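Epimerase family protein SDR39U1 (Homo sapiens, PDB 4B4O) binds NADPH and is a putative NADP-dependent oxidoreductase of the atypical short-chain dehydrogenase/reductase type. Local coordinates at residues H210-S222 with K266-Y279. The protein carries 3 engineered substitutions. Numbering follows the deposited sequence.
Sequences HVHGVLNGVAPSS and KVIPRRTLATGYQY. Engineered in segment 266-279: Arg270 (natural residue Gln).
At the edge of the Rossmann-type parallel sheet, strand 213-217 is crossed at about 101° by the short helix 270-274, which lines the edge of the strand turned away from strand 151-161. Polar side chains of 266-279 bond to the strand's carbonyls. Arg271 NE donates to Val214 O at 3.0 Å, in both the carbonyl and guanidinium planes. Thr272 OG1 donates to Asn216 O at 2.7 Å, from above the carbonyl plane. With CG anti to its carbonyl carbon (chi1 -78°), Asn216 sends ND2 to Ile268 O, 2.9 Å away and nearly straight (166°). Its OD1 is bonded to Tyr112, so both ends of the amide are held and its rotation is fixed. Ahead of the strand, His210 NE2 donates to Thr275 O at 2.9 Å, in the plane of its ring. Between these bonds Leu215 CD2 meets Thr275 CG2 tip to tip at 3.6 Å. At the other end Val218 CG2 lies against Pro269 CB. Pro220 CD sits over the centre of the Tyr279 ring, 3.8 Å from the centroid, while Tyr277 covers the opposite face. Tyr279 OH makes a weak bond to Val218 O. A serine at Tyr279 would probably leave Pro220 without its CH-pi partner and Val218 O without that weak bond. Strand 213-217 pairs in parallel with strand 151-161, and helix 195-207 packs on Thr272 and Tyr277.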
ATOM      1  N   HIS A 210      17.413   8.373  10.124  1.00 23.55           N
ATOM      2  CA  HIS A 210      17.911   9.053   8.924  1.00 23.16           C
ATOM      3  C   HIS A 210      16.924   9.003   7.769  1.00 21.72           C
ATOM      4  O   HIS A 210      17.141   9.637   6.720  1.00 21.43           O
ATOM      5  CB  HIS A 210      19.252   8.466   8.480  1.00 23.87           C
ATOM      6  CG  HIS A 210      19.190   7.009   8.083  1.00 23.42           C
ATOM      7  ND1 HIS A 210      19.518   6.002   8.933  1.00 24.24           N
ATOM      8  CD2 HIS A 210      18.836   6.405   6.885  1.00 22.33           C
ATOM      9  CE1 HIS A 210      19.368   4.817   8.313  1.00 23.67           C
ATOM     10  NE2 HIS A 210      18.944   5.060   7.060  1.00 22.46           N
ATOM     11  N   VAL A 211      15.839   8.254   7.927  1.00 20.98           N
ATOM     12  CA  VAL A 211      14.895   8.046   6.841  1.00 19.75           C
ATOM     13  C   VAL A 211      13.856   9.161   6.840  1.00 19.48           C
ATOM     14  O   VAL A 211      13.204   9.383   7.839  1.00 19.82           O
ATOM     15  CB  VAL A 211      14.201   6.670   6.974  1.00 19.23           C
ATOM     16  CG1 VAL A 211      13.202   6.460   5.835  1.00 18.08           C
ATOM     17  CG2 VAL A 211      15.259   5.569   7.029  1.00 19.73           C
ATOM     18  N   HIS A 212      13.689   9.822   5.704  1.00 19.02           N
ATOM     19  CA  HIS A 212      12.698  10.891   5.573  1.00 18.91           C
ATOM     20  C   HIS A 212      12.194  10.954   4.150  1.00 18.23           C
ATOM     21  O   HIS A 212      12.858  10.497   3.239  1.00 18.00           O
ATOM     22  CB  HIS A 212      13.311  12.233   5.976  1.00 19.81           C
ATOM     23  CG  HIS A 212      14.530  12.595   5.163  1.00 20.16           C
ATOM     24  ND1 HIS A 212      15.760  11.999   5.354  1.00 20.65           N
ATOM     25  CD2 HIS A 212      14.673  13.476   4.055  1.00 20.27           C
ATOM     26  CE1 HIS A 212      16.649  12.484   4.417  1.00 21.05           C
ATOM     27  NE2 HIS A 212      15.986  13.396   3.631  1.00 20.83           N
ATOM     28  N   GLY A 213      11.004  11.503   3.947  1.00 18.06           N
ATOM     29  CA  GLY A 213      10.499  11.767   2.601  1.00 17.71           C
ATOM     30  C   GLY A 213       9.855  10.587   1.928  1.00 16.90           C
ATOM     31  O   GLY A 213       9.328   9.688   2.569  1.00 16.59           O
ATOM     32  N   VAL A 214       9.876  10.615   0.606  1.00 16.70           N
ATOM     33  CA  VAL A 214       9.146   9.644  -0.196  1.00 16.05           C
ATOM     34  C   VAL A 214      10.010   8.424  -0.471  1.00 15.63           C
ATOM     35  O   VAL A 214      11.163   8.559  -0.869  1.00 15.94           O
ATOM     36  CB  VAL A 214       8.721  10.194  -1.556  1.00 16.22           C
ATOM     37  CG1 VAL A 214       8.136   9.056  -2.369  1.00 15.60           C
ATOM     38  CG2 VAL A 214       7.725  11.320  -1.385  1.00 16.78           C
ATOM     39  N   LEU A 215       9.426   7.246  -0.235  1.00 15.08           N
ATOM     40  CA  LEU A 215      10.038   5.958  -0.530  1.00 14.72           C
ATOM     41  C   LEU A 215       9.079   5.120  -1.380  1.00 14.15           C
ATOM     42  O   LEU A 215       7.888   5.046  -1.099  1.00 14.00           O
ATOM     43  CB  LEU A 215      10.320   5.191   0.774  1.00 14.82           C
ATOM     44  CG  LEU A 215      11.203   5.839   1.839  1.00 15.53           C
ATOM     45  CD1 LEU A 215      11.220   4.987   3.091  1.00 15.78           C
ATOM     46  CD2 LEU A 215      12.594   6.070   1.272  1.00 15.95           C
ATOM     47  N   ASN A 216       9.599   4.501  -2.425  1.00 13.97           N
ATOM     48  CA  ASN A 216       8.757   3.672  -3.287  1.00 13.52           C
ATOM     49  C   ASN A 216       8.699   2.291  -2.705  1.00 13.16           C
ATOM     50  O   ASN A 216       9.725   1.620  -2.594  1.00 13.26           O
ATOM     51  CB  ASN A 216       9.271   3.628  -4.733  1.00 13.65           C
ATOM     52  CG  ASN A 216       8.929   4.879  -5.521  1.00 14.12           C
ATOM     53  OD1 ASN A 216       7.902   5.528  -5.275  1.00 14.20           O
ATOM     54  ND2 ASN A 216       9.789   5.230  -6.474  1.00 14.62           N
ATOM     55  N   GLY A 217       7.507   1.892  -2.285  1.00 12.94           N
ATOM     56  CA  GLY A 217       7.287   0.578  -1.698  1.00 12.75           C
ATOM     57  C   GLY A 217       7.068  -0.505  -2.743  1.00 12.38           C
ATOM     58  O   GLY A 217       5.961  -1.052  -2.873  1.00 12.21           O
ATOM     59  N   VAL A 218       8.123  -0.767  -3.510  1.00 12.39           N
ATOM     60  CA  VAL A 218       8.111  -1.758  -4.590  1.00 12.17           C
ATOM     61  C   VAL A 218       9.374  -2.595  -4.535  1.00 12.40           C
ATOM     62  O   VAL A 218      10.419  -2.114  -4.066  1.00 12.82           O
ATOM     63  CB  VAL A 218       7.968  -1.109  -5.976  1.00 12.25           C
ATOM     64  CG1 VAL A 218       6.641  -0.377  -6.024  1.00 12.23           C
ATOM     65  CG2 VAL A 218       9.126  -0.166  -6.310  1.00 12.72           C
ATOM     66  N   ALA A 219       9.256  -3.855  -4.946  1.00 12.26           N
ATOM     67  CA  ALA A 219      10.419  -4.730  -5.060  1.00 12.65           C
ATOM     68  C   ALA A 219      11.218  -4.177  -6.212  1.00 12.97           C
ATOM     69  O   ALA A 219      10.647  -3.600  -7.133  1.00 12.79           O
ATOM     70  CB  ALA A 219      10.018  -6.171  -5.339  1.00 12.50           C
ATOM     71  N   PRO A 220      12.539  -4.305  -6.166  1.00 13.64           N
ATOM     72  CA  PRO A 220      13.352  -3.807  -7.277  1.00 14.20           C
ATOM     73  C   PRO A 220      13.253  -4.803  -8.411  1.00 14.24           C
ATOM     74  O   PRO A 220      14.191  -5.542  -8.678  1.00 14.90           O
ATOM     75  CB  PRO A 220      14.762  -3.763  -6.688  1.00 15.10           C
ATOM     76  CG  PRO A 220      14.756  -4.862  -5.666  1.00 15.09           C
ATOM     77  CD  PRO A 220      13.352  -4.951  -5.123  1.00 14.16           C
ATOM     78  N   SER A 221      12.106  -4.814  -9.071  1.00 13.68           N
ATOM     79  CA  SER A 221      11.806  -5.806 -10.087  1.00 13.67           C
ATOM     80  C   SER A 221      11.253  -5.095 -11.309  1.00 13.78           C
ATOM     81  O   SER A 221      10.823  -3.948 -11.224  1.00 13.70           O
ATOM     82  CB  SER A 221      10.787  -6.807  -9.521  1.00 13.02           C
ATOM     83  OG  SER A 221      10.135  -7.567 -10.517  1.00 12.91           O
ATOM     84  N   SER A 222      11.285  -5.772 -12.438  1.00 14.13           N
ATOM     85  CA  SER A 222      10.773  -5.217 -13.692  1.00 14.48           C
ATOM     86  C   SER A 222       9.623  -6.057 -14.246  1.00 14.13           C
ATOM     87  O   SER A 222       9.378  -6.053 -15.449  1.00 14.66           O
ATOM     88  CB  SER A 222      11.901  -5.163 -14.737  1.00 15.61           C
ATOM     89  OG  SER A 222      12.880  -4.263 -14.290  1.00 16.10           O
ATOM     90  N   LYS A 266       6.588   1.738 -14.496  1.00 15.69           N
ATOM     91  CA  LYS A 266       7.863   1.142 -14.102  1.00 15.24           C
ATOM     92  C   LYS A 266       8.443   1.984 -12.968  1.00 15.07           C
ATOM     93  O   LYS A 266       8.810   3.142 -13.166  1.00 16.15           O
ATOM     94  CB  LYS A 266       8.793   1.073 -15.308  1.00 16.53           C
ATOM     95  CG  LYS A 266      10.253   0.735 -15.026  1.00 16.64           C
ATOM     96  CD  LYS A 266      10.473  -0.601 -14.320  1.00 15.50           C
ATOM     97  CE  LYS A 266      11.975  -0.992 -14.276  1.00 16.10           C
ATOM     98  NZ  LYS A 266      12.837  -0.709 -15.488  1.00 17.93           N
ATOM     99  N   VAL A 267       8.484   1.434 -11.761  1.00 13.98           N
ATOM    100  CA  VAL A 267       8.881   2.207 -10.598  1.00 13.97           C
ATOM    101  C   VAL A 267      10.146   1.609  -9.988  1.00 13.61           C
ATOM    102  O   VAL A 267      10.157   0.450  -9.589  1.00 12.87           O
ATOM    103  CB  VAL A 267       7.748   2.305  -9.539  1.00 13.52           C
ATOM    104  CG1 VAL A 267       8.198   3.163  -8.366  1.00 13.91           C
ATOM    105  CG2 VAL A 267       6.484   2.917 -10.149  1.00 14.13           C
ATOM    106  N   ILE A 268      11.170   2.454  -9.828  1.00 14.34           N
ATOM    107  CA  ILE A 268      12.396   2.094  -9.122  1.00 14.24           C
ATOM    108  C   ILE A 268      12.387   2.589  -7.666  1.00 14.10           C
ATOM    109  O   ILE A 268      12.062   3.739  -7.386  1.00 14.74           O
ATOM    110  CB  ILE A 268      13.603   2.676  -9.841  1.00 15.39           C
ATOM    111  CG1 ILE A 268      13.630   2.138 -11.268  1.00 15.92           C
ATOM    112  CG2 ILE A 268      14.866   2.347  -9.081  1.00 15.44           C
ATOM    113  CD1 ILE A 268      14.533   2.946 -12.195  1.00 17.58           C
ATOM    114  N   PRO A 269      12.767   1.711  -6.730  1.00 13.56           N
ATOM    115  CA  PRO A 269      12.863   2.080  -5.332  1.00 13.73           C
ATOM    116  C   PRO A 269      14.260   2.583  -5.017  1.00 14.44           C
ATOM    117  O   PRO A 269      14.997   1.947  -4.256  1.00 14.42           O
ATOM    118  CB  PRO A 269      12.574   0.762  -4.620  1.00 13.10           C
ATOM    119  CG  PRO A 269      13.132  -0.280  -5.528  1.00 12.85           C
ATOM    120  CD  PRO A 269      13.110   0.290  -6.929  1.00 13.10           C
ATOM    121  N   ARG A 270      14.622   3.719  -5.606  1.00 15.28           N
ATOM    122  CA  ARG A 270      15.981   4.252  -5.458  1.00 16.18           C
ATOM    123  C   ARG A 270      16.225   4.710  -4.028  1.00 16.59           C
ATOM    124  O   ARG A 270      17.158   4.263  -3.369  1.00 16.72           O
ATOM    125  CB  ARG A 270      16.252   5.410  -6.428  1.00 17.35           C
ATOM    126  CG  ARG A 270      17.717   5.764  -6.468  1.00 18.40           C
ATOM    127  CD  ARG A 270      18.214   6.716  -7.535  1.00 19.90           C
ATOM    128  NE  ARG A 270      17.276   6.908  -8.611  1.00 20.05           N
ATOM    129  CZ  ARG A 270      17.168   6.107  -9.690  1.00 19.83           C
ATOM    130  NH1 ARG A 270      17.887   5.001  -9.824  1.00 19.43           N
ATOM    131  NH2 ARG A 270      16.291   6.411 -10.635  1.00 20.23           N
ATOM    132  N   ARG A 271      15.342   5.578  -3.554  1.00 17.03           N
ATOM    133  CA  ARG A 271      15.454   6.113  -2.213  1.00 17.81           C
ATOM    134  C   ARG A 271      15.236   5.040  -1.152  1.00 17.22           C
ATOM    135  O   ARG A 271      15.858   5.073  -0.093  1.00 17.88           O
ATOM    136  CB  ARG A 271      14.534   7.334  -2.041  1.00 18.86           C
ATOM    137  CG  ARG A 271      15.101   8.535  -2.781  1.00 20.11           C
ATOM    138  CD  ARG A 271      14.448   9.867  -2.496  1.00 21.75           C
ATOM    139  NE  ARG A 271      13.785   9.905  -1.206  1.00 22.18           N
ATOM    140  CZ  ARG A 271      14.338  10.236  -0.049  1.00 23.20           C
ATOM    141  NH1 ARG A 271      15.608  10.570   0.039  1.00 23.79           N
ATOM    142  NH2 ARG A 271      13.598  10.219   1.043  1.00 23.85           N
ATOM    143  N   THR A 272      14.368   4.079  -1.443  1.00 16.20           N
ATOM    144  CA  THR A 272      14.109   2.997  -0.514  1.00 15.90           C
ATOM    145  C   THR A 272      15.415   2.235  -0.279  1.00 15.93           C
ATOM    146  O   THR A 272      15.776   1.957   0.857  1.00 16.57           O
ATOM    147  CB  THR A 272      13.030   2.026  -1.029  1.00 14.93           C
ATOM    148  OG1 THR A 272      11.858   2.748  -1.407  1.00 15.01           O
ATOM    149  CG2 THR A 272      12.654   1.015   0.032  1.00 15.06           C
ATOM    150  N   LEU A 273      16.101   1.878  -1.354  1.00 15.49           N
ATOM    151  CA  LEU A 273      17.353   1.143  -1.224  1.00 15.78           C
ATOM    152  C   LEU A 273      18.419   2.003  -0.513  1.00 16.85           C
ATOM    153  O   LEU A 273      19.226   1.502   0.259  1.00 17.43           O
ATOM    154  CB  LEU A 273      17.843   0.651  -2.591  1.00 15.50           C
ATOM    155  CG  LEU A 273      17.089  -0.533  -3.219  1.00 14.74           C
ATOM    156  CD1 LEU A 273      17.413  -0.759  -4.692  1.00 14.78           C
ATOM    157  CD2 LEU A 273      17.319  -1.761  -2.354  1.00 14.95           C
ATOM    158  N   ALA A 274      18.390   3.303  -0.760  1.00 17.33           N
ATOM    159  CA  ALA A 274      19.347   4.236  -0.166  1.00 18.54           C
ATOM    160  C   ALA A 274      19.197   4.347   1.332  1.00 19.27           C
ATOM    161  O   ALA A 274      20.111   4.796   1.987  1.00 20.34           O
ATOM    162  CB  ALA A 274      19.186   5.615  -0.805  1.00 19.17           C
ATOM    163  N   THR A 275      18.052   3.943   1.879  1.00 18.93           N
ATOM    164  CA  THR A 275      17.833   3.964   3.333  1.00 19.99           C
ATOM    165  C   THR A 275      18.575   2.849   4.046  1.00 20.28           C
ATOM    166  O   THR A 275      18.576   2.783   5.275  1.00 21.46           O
ATOM    167  CB  THR A 275      16.338   3.809   3.742  1.00 19.93           C
ATOM    168  OG1 THR A 275      15.894   2.477   3.457  1.00 18.88           O
ATOM    169  CG2 THR A 275      15.416   4.828   3.061  1.00 19.84           C
ATOM    170  N   GLY A 276      19.183   1.942   3.291  1.00 19.50           N
ATOM    171  CA  GLY A 276      19.833   0.771   3.876  1.00 19.98           C
ATOM    172  C   GLY A 276      18.913  -0.445   4.022  1.00 19.55           C
ATOM    173  O   GLY A 276      19.380  -1.513   4.391  1.00 20.11           O
ATOM    174  N   TYR A 277      17.622  -0.295   3.705  1.00 18.78           N
ATOM    175  CA  TYR A 277      16.685  -1.414   3.759  1.00 18.46           C
ATOM    176  C   TYR A 277      17.071  -2.511   2.778  1.00 17.75           C
ATOM    177  O   TYR A 277      17.463  -2.235   1.656  1.00 17.00           O
ATOM    178  CB  TYR A 277      15.238  -1.006   3.468  1.00 17.82           C
ATOM    179  CG  TYR A 277      14.285  -2.194   3.602  1.00 17.74           C
ATOM    180  CD1 TYR A 277      13.913  -2.677   4.867  1.00 19.12           C
ATOM    181  CD2 TYR A 277      13.795  -2.859   2.477  1.00 16.58           C
ATOM    182  CE1 TYR A 277      13.076  -3.761   5.008  1.00 19.36           C
ATOM    183  CE2 TYR A 277      12.962  -3.955   2.613  1.00 16.71           C
ATOM    184  CZ  TYR A 277      12.614  -4.403   3.880  1.00 18.11           C
ATOM    185  OH  TYR A 277      11.801  -5.487   4.003  1.00 18.49           O
ATOM    186  N   GLN A 278      16.924  -3.759   3.230  1.00 18.32           N
ATOM    187  CA  GLN A 278      17.313  -4.926   2.453  1.00 18.17           C
ATOM    188  C   GLN A 278      16.151  -5.898   2.324  1.00 17.96           C
ATOM    189  O   GLN A 278      15.602  -6.357   3.307  1.00 18.89           O
ATOM    190  CB  GLN A 278      18.519  -5.578   3.098  1.00 19.59           C
ATOM    191  CG  GLN A 278      19.745  -4.681   2.995  1.00 19.80           C
ATOM    192  CD  GLN A 278      21.039  -5.312   3.472  1.00 21.30           C
ATOM    193  OE1 GLN A 278      21.156  -5.671   4.637  1.00 22.62           O
ATOM    194  NE2 GLN A 278      22.023  -5.438   2.578  1.00 21.40           N
ATOM    195  N   TYR A 279      15.775  -6.178   1.081  1.00 16.95           N
ATOM    196  CA  TYR A 279      14.552  -6.920   0.768  1.00 16.60           C
ATOM    197  C   TYR A 279      14.687  -8.404   1.061  1.00 17.78           C
ATOM    198  O   TYR A 279      15.721  -9.006   0.776  1.00 18.48           O
ATOM    199  CB  TYR A 279      14.191  -6.751  -0.708  1.00 15.40           C
ATOM    200  CG  TYR A 279      13.624  -5.405  -1.069  1.00 14.43           C
ATOM    201  CD1 TYR A 279      14.452  -4.316  -1.296  1.00 14.31           C
ATOM    202  CD2 TYR A 279      12.264  -5.215  -1.172  1.00 13.91           C
ATOM    203  CE1 TYR A 279      13.947  -3.079  -1.639  1.00 13.78           C
ATOM    204  CE2 TYR A 279      11.745  -3.978  -1.500  1.00 13.36           C
ATOM    205  CZ  TYR A 279      12.602  -2.912  -1.733  1.00 13.34           C
ATOM    206  OH  TYR A 279      12.086  -1.683  -2.080  1.00 13.12           O
TER
HETATM  207  O   HOH W   1      11.820  -1.504 -10.015  1.00  2.00           O